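Local coordinates for hypothetical protein (Pseudomonas aeruginosa, PDB 1U69), which is of unknown function but belongs to the PhnB-like branch of the glyoxalase superfamily and has been proposed as a potential drug-resistance protein, at residues A[32-38]-A[51-57]; A[74-78]-A[111-117]; A[79-85]-A[117-123]; A[86-91]-A[149-153]. All coordinates share one frame; numbering follows the deposited sequence.

Contact 1 (A[32-38]-A[51-57])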
# COMPACT_ATOMS: atom_id res chain seq x y z
N ALA A 32 4.70 -14.06 4.91
CA ALA A 32 4.47 -15.47 4.62
C ALA A 32 5.25 -15.98 3.42
O ALA A 32 5.51 -15.25 2.46
CB ALA A 32 2.97 -15.69 4.37
N VAL A 33 5.60 -17.26 3.48
CA VAL A 33 6.11 -18.01 2.34
C VAL A 33 4.91 -18.50 1.52
O VAL A 33 3.98 -19.13 2.06
CB VAL A 33 6.97 -19.22 2.80
CG1 VAL A 33 7.46 -20.04 1.61
CG2 VAL A 33 8.14 -18.74 3.65
N LEU A 34 4.93 -18.25 0.22
CA LEU A 34 3.76 -18.49 -0.63
C LEU A 34 3.89 -19.71 -1.54
O LEU A 34 2.93 -20.44 -1.73
CB LEU A 34 3.46 -17.22 -1.43
CG LEU A 34 3.17 -15.96 -0.61
CD1 LEU A 34 2.78 -14.81 -1.52
CD2 LEU A 34 2.11 -16.19 0.43
N ALA A 35 5.07 -19.93 -2.10
CA ALA A 35 5.29 -21.01 -3.06
C ALA A 35 6.77 -21.28 -3.24
O ALA A 35 7.59 -20.39 -3.11
CB ALA A 35 4.67 -20.67 -4.38
N VAL A 36 7.10 -22.54 -3.53
CA VAL A 36 8.47 -22.96 -3.78
C VAL A 36 8.51 -23.57 -5.17
O VAL A 36 7.67 -24.42 -5.50
CB VAL A 36 8.92 -23.96 -2.72
CG1 VAL A 36 10.34 -24.47 -2.98
CG2 VAL A 36 8.81 -23.32 -1.35
N HIS A 37 9.46 -23.10 -5.98
CA HIS A 37 9.56 -23.50 -7.38
C HIS A 37 10.90 -24.17 -7.60
O HIS A 37 11.95 -23.57 -7.38
CB HIS A 37 9.45 -22.30 -8.30
CG HIS A 37 8.14 -21.58 -8.18
ND1 HIS A 37 6.94 -22.19 -8.45
CD2 HIS A 37 7.85 -20.31 -7.81
CE1 HIS A 37 5.95 -21.34 -8.24
NE2 HIS A 37 6.48 -20.19 -7.85
N ARG A 38 10.87 -25.41 -8.05
CA ARG A 38 12.09 -26.16 -8.22
C ARG A 38 12.62 -26.03 -9.64
O ARG A 38 11.86 -25.76 -10.56
CB ARG A 38 11.89 -27.63 -7.80
CG ARG A 38 11.92 -27.74 -6.28
CD ARG A 38 11.37 -29.00 -5.68
NE ARG A 38 11.21 -28.85 -4.24
CZ ARG A 38 12.21 -28.86 -3.34
NH1 ARG A 38 13.47 -29.06 -3.71
NH2 ARG A 38 11.93 -28.70 -2.05
N VAL A 51 15.76 -26.01 -5.14
CA VAL A 51 14.92 -24.81 -5.05
C VAL A 51 15.52 -23.72 -5.96
O VAL A 51 16.69 -23.35 -5.82
CB VAL A 51 14.81 -24.29 -3.60
CG1 VAL A 51 14.07 -22.93 -3.56
CG2 VAL A 51 14.12 -25.31 -2.70
N LEU A 52 14.72 -23.26 -6.92
CA LEU A 52 15.16 -22.21 -7.84
C LEU A 52 14.65 -20.85 -7.37
O LEU A 52 15.44 -19.91 -7.21
CB LEU A 52 14.68 -22.51 -9.26
CG LEU A 52 15.01 -21.49 -10.35
CD1 LEU A 52 16.50 -21.34 -10.48
CD2 LEU A 52 14.39 -21.90 -11.67
N THR A 53 13.34 -20.73 -7.16
CA THR A 53 12.78 -19.52 -6.56
C THR A 53 11.79 -19.83 -5.45
O THR A 53 11.21 -20.92 -5.39
CB THR A 53 12.07 -18.61 -7.58
OG1 THR A 53 10.98 -19.31 -8.20
CG2 THR A 53 13.00 -18.17 -8.70
N VAL A 54 11.57 -18.83 -4.61
CA VAL A 54 10.58 -18.90 -3.54
C VAL A 54 9.77 -17.60 -3.57
O VAL A 54 10.34 -16.51 -3.47
CB VAL A 54 11.25 -19.03 -2.17
CG1 VAL A 54 10.20 -19.10 -1.08
CG2 VAL A 54 12.21 -20.24 -2.11
N GLU A 55 8.46 -17.72 -3.73
CA GLU A 55 7.58 -16.56 -3.62
C GLU A 55 7.27 -16.34 -2.15
O GLU A 55 6.97 -17.27 -1.43
CB GLU A 55 6.28 -16.77 -4.40
CG GLU A 55 6.44 -16.97 -5.90
CD GLU A 55 5.10 -17.23 -6.57
OE1 GLU A 55 4.14 -16.47 -6.30
OE2 GLU A 55 4.98 -18.19 -7.33
N PHE A 56 7.39 -15.09 -1.70
CA PHE A 56 7.02 -14.74 -0.34
C PHE A 56 6.53 -13.31 -0.28
O PHE A 56 6.65 -12.58 -1.25
CB PHE A 56 8.18 -15.00 0.64
CG PHE A 56 9.41 -14.11 0.46
CD1 PHE A 56 9.59 -12.99 1.26
CD2 PHE A 56 10.41 -14.45 -0.45
CE1 PHE A 56 10.74 -12.20 1.11
CE2 PHE A 56 11.55 -13.68 -0.56
CZ PHE A 56 11.71 -12.56 0.22
N ARG A 57 5.90 -12.94 0.84
CA ARG A 57 5.40 -11.58 1.01
C ARG A 57 5.89 -11.06 2.32
O ARG A 57 5.82 -11.77 3.33
CB ARG A 57 3.87 -11.56 0.99
CG ARG A 57 3.24 -10.16 0.95
CD ARG A 57 1.73 -10.17 0.97
NE ARG A 57 1.31 -11.23 1.87
CZ ARG A 57 0.77 -12.40 1.49
NH1 ARG A 57 0.48 -12.66 0.21
NH2 ARG A 57 0.47 -13.29 2.41

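Contact 2 (A[74-78]-A[111-117])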
# COMPACT_ATOMS: atom_id res chain seq x y z
N HIS A 74 24.81 -8.28 -2.25
CA HIS A 74 23.93 -7.16 -1.86
C HIS A 74 24.73 -5.95 -1.37
O HIS A 74 25.87 -6.06 -0.93
CB HIS A 74 22.92 -7.60 -0.76
CG HIS A 74 21.89 -8.55 -1.27
ND1 HIS A 74 20.89 -8.16 -2.13
CD2 HIS A 74 21.76 -9.89 -1.12
CE1 HIS A 74 20.17 -9.22 -2.47
NE2 HIS A 74 20.68 -10.28 -1.88
N SER A 75 24.10 -4.79 -1.45
CA SER A 75 24.61 -3.58 -0.79
C SER A 75 23.49 -2.62 -0.46
O SER A 75 22.34 -2.85 -0.82
CB SER A 75 25.65 -2.88 -1.66
OG SER A 75 25.04 -2.05 -2.64
N GLU A 76 23.86 -1.52 0.19
CA GLU A 76 22.91 -0.53 0.68
C GLU A 76 22.21 0.22 -0.44
O GLU A 76 21.34 1.03 -0.17
CB GLU A 76 23.61 0.50 1.57
CG GLU A 76 23.94 -0.04 2.96
CD GLU A 76 25.29 -0.70 3.06
OE1 GLU A 76 25.91 -1.05 2.03
OE2 GLU A 76 25.72 -0.92 4.23
N ALA A 77 22.61 -0.01 -1.68
CA ALA A 77 21.89 0.53 -2.83
C ALA A 77 20.41 0.16 -2.78
O ALA A 77 19.55 0.94 -3.20
CB ALA A 77 22.53 0.06 -4.14
N PHE A 78 20.11 -1.01 -2.22
CA PHE A 78 18.73 -1.43 -1.95
C PHE A 78 18.55 -1.68 -0.47
O PHE A 78 19.42 -2.28 0.17
CB PHE A 78 18.37 -2.71 -2.70
CG PHE A 78 17.14 -3.38 -2.16
CD1 PHE A 78 15.89 -2.98 -2.55
CD2 PHE A 78 17.24 -4.41 -1.23
CE1 PHE A 78 14.76 -3.61 -2.03
CE2 PHE A 78 16.13 -5.00 -0.70
CZ PHE A 78 14.88 -4.61 -1.10
N ARG A 111 21.71 -5.19 8.68
CA ARG A 111 21.89 -6.14 7.60
C ARG A 111 21.55 -7.54 8.09
O ARG A 111 21.90 -7.91 9.20
CB ARG A 111 23.33 -6.10 7.11
CG ARG A 111 23.73 -4.77 6.56
CD ARG A 111 24.63 -4.82 5.36
NE ARG A 111 25.91 -5.40 5.72
CZ ARG A 111 27.05 -4.73 5.84
NH1 ARG A 111 27.11 -3.41 5.60
NH2 ARG A 111 28.14 -5.38 6.21
N ASP A 112 20.86 -8.31 7.25
CA ASP A 112 20.53 -9.68 7.63
C ASP A 112 21.64 -10.67 7.26
O ASP A 112 22.68 -10.30 6.71
CB ASP A 112 19.14 -10.11 7.11
CG ASP A 112 19.05 -10.29 5.61
OD1 ASP A 112 20.08 -10.54 4.94
OD2 ASP A 112 17.92 -10.27 5.03
N LYS A 113 21.40 -11.93 7.61
CA LYS A 113 22.34 -13.01 7.43
C LYS A 113 22.81 -13.16 5.99
O LYS A 113 23.93 -13.62 5.76
CB LYS A 113 21.66 -14.32 7.87
CG LYS A 113 22.48 -15.57 7.70
CD LYS A 113 21.85 -16.74 8.45
CE LYS A 113 22.72 -17.98 8.36
NZ LYS A 113 21.98 -19.18 8.79
N TRP A 114 21.96 -12.77 5.03
CA TRP A 114 22.20 -12.96 3.60
C TRP A 114 22.70 -11.67 2.96
O TRP A 114 22.90 -11.59 1.75
CB TRP A 114 20.92 -13.50 2.94
CG TRP A 114 20.48 -14.73 3.67
CD1 TRP A 114 20.98 -15.99 3.51
CD2 TRP A 114 19.57 -14.80 4.77
NE1 TRP A 114 20.41 -16.85 4.42
CE2 TRP A 114 19.53 -16.15 5.20
CE3 TRP A 114 18.76 -13.88 5.42
CZ2 TRP A 114 18.73 -16.58 6.25
CZ3 TRP A 114 17.96 -14.29 6.46
CH2 TRP A 114 17.96 -15.64 6.87
N GLY A 115 22.96 -10.67 3.81
CA GLY A 115 23.56 -9.42 3.39
C GLY A 115 22.61 -8.35 2.94
O GLY A 115 23.07 -7.30 2.47
N ILE A 116 21.30 -8.58 3.08
CA ILE A 116 20.30 -7.61 2.62
C ILE A 116 20.13 -6.53 3.68
O ILE A 116 20.10 -6.82 4.87
CB ILE A 116 18.98 -8.33 2.33
CG1 ILE A 116 19.17 -9.21 1.09
CG2 ILE A 116 17.84 -7.33 2.15
CD1 ILE A 116 18.24 -10.33 1.00
N SER A 117 20.04 -5.28 3.24
CA SER A 117 19.90 -4.15 4.14
C SER A 117 18.44 -3.91 4.54
O SER A 117 17.55 -3.89 3.70
CB SER A 117 20.45 -2.87 3.50
OG SER A 117 21.88 -2.85 3.47
O HOH W 1 25.06 -10.52 -0.24
O HOH W 2 26.07 -7.46 1.84
O HOH W 3 20.62 -4.70 0.42

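Contact 3 (A[79-85]-A[117-123])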
# COMPACT_ATOMS: atom_id res chain seq x y z
N SER A 79 17.41 -1.26 0.07
CA SER A 79 17.01 -1.65 1.41
C SER A 79 15.49 -1.65 1.56
O SER A 79 14.78 -0.97 0.82
CB SER A 79 17.61 -0.71 2.48
OG SER A 79 17.24 0.64 2.25
N PHE A 80 15.01 -2.44 2.51
CA PHE A 80 13.61 -2.38 2.96
C PHE A 80 13.59 -1.38 4.11
O PHE A 80 14.38 -1.50 5.02
CB PHE A 80 13.14 -3.72 3.52
CG PHE A 80 12.88 -4.79 2.49
CD1 PHE A 80 11.80 -4.70 1.63
CD2 PHE A 80 13.66 -5.94 2.47
CE1 PHE A 80 11.54 -5.72 0.72
CE2 PHE A 80 13.40 -6.96 1.56
CZ PHE A 80 12.34 -6.85 0.70
N GLN A 81 12.70 -0.40 4.07
CA GLN A 81 12.49 0.48 5.21
C GLN A 81 11.17 0.13 5.89
O GLN A 81 10.11 0.27 5.33
CB GLN A 81 12.50 1.95 4.80
CG GLN A 81 12.38 2.89 5.98
CD GLN A 81 12.48 4.34 5.58
OE1 GLN A 81 13.58 4.90 5.50
NE2 GLN A 81 11.35 4.95 5.35
N VAL A 82 11.27 -0.34 7.13
CA VAL A 82 10.14 -0.84 7.89
C VAL A 82 9.77 0.22 8.92
O VAL A 82 10.59 0.62 9.73
CB VAL A 82 10.49 -2.16 8.61
CG1 VAL A 82 9.31 -2.63 9.46
CG2 VAL A 82 10.92 -3.24 7.60
N ALA A 83 8.53 0.67 8.85
CA ALA A 83 8.02 1.71 9.74
C ALA A 83 7.56 1.07 11.04
O ALA A 83 6.77 0.13 11.01
CB ALA A 83 6.89 2.44 9.09
N THR A 84 8.04 1.57 12.18
CA THR A 84 7.61 1.00 13.47
C THR A 84 6.84 2.04 14.30
O THR A 84 7.07 3.24 14.20
CB THR A 84 8.80 0.42 14.26
OG1 THR A 84 9.84 1.40 14.40
CG2 THR A 84 9.46 -0.71 13.51
N ASP A 85 5.90 1.58 15.12
CA ASP A 85 5.07 2.52 15.89
C ASP A 85 5.52 2.73 17.34
O ASP A 85 5.06 3.67 17.98
CB ASP A 85 3.61 2.08 15.91
CG ASP A 85 2.79 2.68 14.79
OD1 ASP A 85 3.27 3.62 14.10
OD2 ASP A 85 1.64 2.27 14.55
N SER A 117 20.04 -5.28 3.24
CA SER A 117 19.90 -4.15 4.14
C SER A 117 18.44 -3.91 4.54
O SER A 117 17.55 -3.89 3.70
CB SER A 117 20.45 -2.87 3.50
OG SER A 117 21.88 -2.85 3.47
N TRP A 118 18.23 -3.74 5.84
CA TRP A 118 16.94 -3.35 6.40
C TRP A 118 17.12 -2.06 7.16
O TRP A 118 18.18 -1.85 7.75
CB TRP A 118 16.44 -4.43 7.36
CG TRP A 118 16.15 -5.73 6.71
CD1 TRP A 118 17.05 -6.68 6.35
CD2 TRP A 118 14.87 -6.21 6.28
NE1 TRP A 118 16.41 -7.74 5.74
CE2 TRP A 118 15.08 -7.47 5.69
CE3 TRP A 118 13.57 -5.71 6.36
CZ2 TRP A 118 14.03 -8.24 5.17
CZ3 TRP A 118 12.53 -6.47 5.83
CH2 TRP A 118 12.77 -7.72 5.24
N GLN A 119 16.11 -1.20 7.14
CA GLN A 119 16.03 -0.03 8.02
C GLN A 119 14.83 -0.24 8.94
O GLN A 119 13.72 -0.47 8.47
CB GLN A 119 15.83 1.25 7.22
CG GLN A 119 16.97 1.62 6.29
CD GLN A 119 16.60 2.83 5.47
OE1 GLN A 119 16.32 3.89 6.05
NE2 GLN A 119 16.56 2.69 4.14
N ILE A 120 15.05 -0.19 10.25
CA ILE A 120 13.99 -0.26 11.22
C ILE A 120 13.80 1.16 11.71
O ILE A 120 14.59 1.66 12.52
CB ILE A 120 14.33 -1.24 12.37
CG1 ILE A 120 14.78 -2.61 11.82
CG2 ILE A 120 13.13 -1.36 13.30
CD1 ILE A 120 13.86 -3.27 10.86
N THR A 121 12.80 1.82 11.14
CA THR A 121 12.66 3.28 11.18
C THR A 121 11.35 3.69 11.84
O THR A 121 10.29 3.62 11.23
CB THR A 121 12.69 3.83 9.74
OG1 THR A 121 13.88 3.39 9.08
CG2 THR A 121 12.77 5.36 9.71
N PRO A 122 11.40 4.13 13.09
CA PRO A 122 10.19 4.60 13.75
C PRO A 122 9.47 5.68 12.94
O PRO A 122 10.12 6.57 12.41
CB PRO A 122 10.72 5.15 15.07
CG PRO A 122 11.94 4.35 15.32
CD PRO A 122 12.58 4.18 13.97
N ARG A 123 8.14 5.59 12.81
CA ARG A 123 7.40 6.63 12.10
C ARG A 123 7.68 8.02 12.70
O ARG A 123 7.67 9.02 11.99
CB ARG A 123 5.90 6.34 12.12
CG ARG A 123 5.47 5.29 11.12
CD ARG A 123 4.00 5.42 10.63
NE ARG A 123 3.62 4.36 9.69
CZ ARG A 123 3.38 3.10 10.05
NH1 ARG A 123 3.48 2.74 11.32
NH2 ARG A 123 3.06 2.20 9.14

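Contact 4 (A[86-91]-A[149-153])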
# COMPACT_ATOMS: atom_id res chain seq x y z
N ASP A 86 6.39 1.87 17.85
CA ASP A 86 6.92 2.06 19.21
C ASP A 86 8.29 1.42 19.41
O ASP A 86 8.82 0.76 18.52
CB ASP A 86 5.90 1.55 20.25
CG ASP A 86 5.54 0.08 20.09
OD1 ASP A 86 6.33 -0.73 19.58
OD2 ASP A 86 4.44 -0.36 20.48
N GLN A 87 8.85 1.59 20.61
CA GLN A 87 10.20 1.13 20.89
C GLN A 87 10.25 -0.38 20.94
O GLN A 87 11.25 -0.97 20.55
CB GLN A 87 10.74 1.73 22.20
CG GLN A 87 12.23 1.59 22.38
CD GLN A 87 13.01 2.36 21.34
OE1 GLN A 87 12.86 3.57 21.22
NE2 GLN A 87 13.83 1.65 20.56
N ALA A 88 9.18 -1.00 21.45
CA ALA A 88 9.12 -2.44 21.57
C ALA A 88 9.27 -3.12 20.21
O ALA A 88 10.05 -4.06 20.08
CB ALA A 88 7.81 -2.87 22.24
N GLU A 89 8.52 -2.66 19.22
CA GLU A 89 8.60 -3.26 17.88
C GLU A 89 9.95 -2.93 17.24
O GLU A 89 10.54 -3.77 16.57
CB GLU A 89 7.45 -2.78 16.98
CG GLU A 89 7.59 -3.28 15.55
CD GLU A 89 6.41 -2.94 14.65
OE1 GLU A 89 5.92 -1.80 14.72
OE2 GLU A 89 6.00 -3.82 13.87
N THR A 90 10.41 -1.70 17.44
CA THR A 90 11.73 -1.27 16.96
C THR A 90 12.80 -2.22 17.45
O THR A 90 13.56 -2.75 16.66
CB THR A 90 12.01 0.19 17.39
OG1 THR A 90 10.98 1.05 16.89
CG2 THR A 90 13.30 0.73 16.76
N ASP A 91 12.85 -2.47 18.76
CA ASP A 91 13.85 -3.35 19.32
C ASP A 91 13.71 -4.77 18.82
O ASP A 91 14.70 -5.42 18.50
CB ASP A 91 13.78 -3.37 20.85
CG ASP A 91 14.11 -2.03 21.47
OD1 ASP A 91 14.58 -1.13 20.74
OD2 ASP A 91 13.91 -1.79 22.68
N ARG A 149 20.58 1.36 16.42
CA ARG A 149 19.16 1.17 16.71
C ARG A 149 18.56 2.50 17.15
O ARG A 149 19.17 3.22 17.96
CB ARG A 149 19.01 0.12 17.82
CG ARG A 149 17.60 -0.33 18.13
CD ARG A 149 17.53 -1.35 19.26
NE ARG A 149 18.44 -1.00 20.34
CZ ARG A 149 18.17 -0.13 21.32
NH1 ARG A 149 16.99 0.49 21.40
NH2 ARG A 149 19.10 0.12 22.24
N ILE A 150 17.38 2.84 16.65
CA ILE A 150 16.78 4.15 16.93
C ILE A 150 16.12 4.15 18.29
O ILE A 150 15.27 3.29 18.55
CB ILE A 150 15.74 4.54 15.87
CG1 ILE A 150 16.38 4.65 14.47
CG2 ILE A 150 15.05 5.86 16.24
CD1 ILE A 150 17.54 5.64 14.37
N ASP A 151 16.49 5.12 19.13
CA ASP A 151 15.79 5.37 20.39
C ASP A 151 14.80 6.52 20.20
O ASP A 151 15.19 7.67 20.01
CB ASP A 151 16.76 5.70 21.52
CG ASP A 151 16.04 5.89 22.84
OD1 ASP A 151 15.69 4.87 23.48
OD2 ASP A 151 15.73 7.01 23.27
N ILE A 152 13.53 6.18 20.21
CA ILE A 152 12.45 7.10 19.85
C ILE A 152 12.35 8.31 20.80
O ILE A 152 12.14 9.43 20.36
CB ILE A 152 11.11 6.36 19.79
CG1 ILE A 152 11.11 5.37 18.61
CG2 ILE A 152 9.94 7.35 19.65
CD1 ILE A 152 9.97 4.35 18.61
N ALA A 153 12.51 8.06 22.09
CA ALA A 153 12.41 9.12 23.09
C ALA A 153 13.46 10.21 22.87
O ALA A 153 13.18 11.40 23.04
CB ALA A 153 12.52 8.54 24.50
O HOH W 4 12.20 5.22 23.26

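Contact 1 (A[32-38]-A[51-57])
The edge of the His37 ring overlaps Thr53 OG1, and the ring reaches past it to the carboxylate of Glu55. Its NE2 donates to Glu55 OE2 at 2.6 Å, and the bond is nearly straight, 172° at the hydrogen. The acceptor sits in the ring plane and uses its anti lone pair. Ring and carboxylate are nearly coplanar, 23° apart. Thr53 OG1 is 3.3 Å from His37 CD2. The His37 torsion, with CG anti to the carbonyl carbon (chi1 -61°), turns the ring along the sheet face toward Glu55. The hydrogen bond probably fixes the ring's rotation. Ala35 CB packs beside the same carboxylate.

At the far end, Leu34, in the bulge, crosses the Arg57 side chain at about a right angle. Leu34 CD1 is 3.6 Å from Arg57 NH1, and Arg57 also packs on Arg123 of the third subunit. The face with Val33, Val36, Val54 and Phe56 is apolar. Val33 CG1 meets Val54 CG1 at 4.0 Å. Helix 17-27 covers part of this face through Ala17 and Ala21 on Val54. Near the end of the pairing, Val36 CG1 meets Val51 CG2 at 3.9 Å.

The backbones run antiparallel, with two classic beta bulges. In one, Leu34 N donates to Glu55 O at 2.8 Å and Ala35 N adds a weak bond. In the other, Leu52 N and Thr53 N share His37 O. Strand 31-38 is one of the two outermost strands of its four-stranded mixed sheet within the chain. Twice-bulged antiparallel pairing thus forms the edge of one beta-alpha-beta-beta-beta module, the repeating unit of glyoxalase-type folds.

Contact 2 (A[74-78]-A[111-117])
Ile116 and His74 join two loops that lead into the parallel strands 78-84 and 117-122 of a glyoxalase-type sheet. The apolar packing centres on a CH-pi contact: Ile116 CG1 sits over the centre of the imidazole, 3.4 Å from the centroid of the His74 ring. The two side chains lie side by side and point the same way. His74 NE2 is bonded to Trp12 O, which helps hold the ring under the isoleucine. The other branch, Ile116 CG2, meets the edge of the Phe78 ring.

One salt bridge spans the loops. Arg111 NH1 donates to Glu76 OE2 at 3.2 Å, in the guanidinium plane but with a bent angle of 138°. Carboxylate and guanidinium planes are nearly perpendicular. Glu76 is bent at chi2 (90°), which swings its carboxylate toward the arginine.

Turn geometry shapes residues 112-115, a type I beta turn that begins with an Asx turn. Asp112 OD1 accepts from Trp114 N and Ile116 N, which approach from opposite faces of the carboxylate.

Three waters complete the contact. One links His74 N to Trp114 O, and another His74 O to Gly115 O. The third donates to Phe78 O at 2.7 Å and accepts from Ser117 N at 2.9 Å.

Contact 3 (A[79-85]-A[117-123])
One face of the Trp118 indole carries the Phe80 ring in an offset stack, centroids 4.5 Å apart and planes 30° apart; Val82 CG2 meets the indole edge. This pair lies on the parallel strands 78-84 and 117-122 of a glyoxalase-type beta-alpha-beta-beta-beta module. Phe80 CD2 is 3.4 Å from Trp118 CH2, toward the rim of the indole. Both rings have CG anti to the carbonyl carbon (chi1 -74° and -65°), which sends them off the sheet side by side. Phe28 also stacks on Trp118, and Asp112 OD2 accepts from its NE1.

Six backbone hydrogen bonds join the segments, from Phe80 N to Ser117 O through Arg123 N to Thr84 O. Most are close to linear, and Val82 N to Gln119 O is the straightest. Thr84 N instead meets Thr121 O from above the carbonyl plane. Farther along, Thr84 CG2 packs on Ile120 CG2. Strand 78-84 also pairs antiparallel with a strand of the second subunit, which continues the sheet.

At the end of the strands, Ala83 CB lies over the centre of one face of the Arg123 guanidinium. Asp85 OD2 forms a salt bridge with Arg57 of the third subunit. Its other oxygen, Asp85 OD1, receives Arg123 NH1 at 2.9 Å from above the carboxylate plane.

Contact 4 (A[86-91]-A[149-153])
Gln87 grips the backbone of 149-153 with both ends of its amide, so the N-terminus of helix 87-99 is tied to the N-terminus of helix 152-159. This is the tight part. Gln87 OE1 accepts from Ile152 N at 2.9 Å, and Gln87 NE2 donates to Ile150 O at 3.0 Å. Both bonds are nearly straight and lie in the plane of the accepting carbonyl. The bend at chi2 (64°) brings the amide across to the other segment. Ile152 CD1 packs against the helix start, 3.5 Å from Asp86 C. Thr90 CG2 rests near Ile150 O. Pro122 is touched by Thr90, Ile150 and Ile152.

Each helix has an aspartate N-cap. Asp86 OD1 accepts from Glu89 N. Asp151 caps helix 152-159, and its OD2 is bonded to Thr154 OG1.

The looser side holds a water and a bent ion pair. The water donates to Gln87 OE1 and accepts from Ala153 N. Arg149 NH1 meets Asp91 OD1 at 3.0 Å, but the N-H...O angle is only 131°, and the Asp91 carboxylate and Arg149 guanidinium are nearly perpendicular. A straighter bond ties the tight amide to this aspartate: Gln87 NE2 donates to Asp91 OD1 at 2.9 Å, from the opposite face of the carboxylate to Arg149 NH1.

Contact 3 is the buried one; the other three are partly buried. Contacts 1 and 3 both pair strands, but in separate sheets, antiparallel and bulged in contact 1, parallel and without a bulge in contact 3. Contact 2 is the loop entrance to the sheet of contact 3. They share Ser117, and waters do much of the bridging in contact 2. Contact 4 sits at the other end of those strands, where side-chain amide bonds and N-caps replace strand pairing. Thr84 OG1 and Thr90 OG1 lie 2.8 Å apart where contacts 3 and 4 meet. Contacts 1 and 4 lie on opposite sides of the chain's centre, about 31 Å between centres. All four contacts reach the second subunit, contact 4 through Glu89.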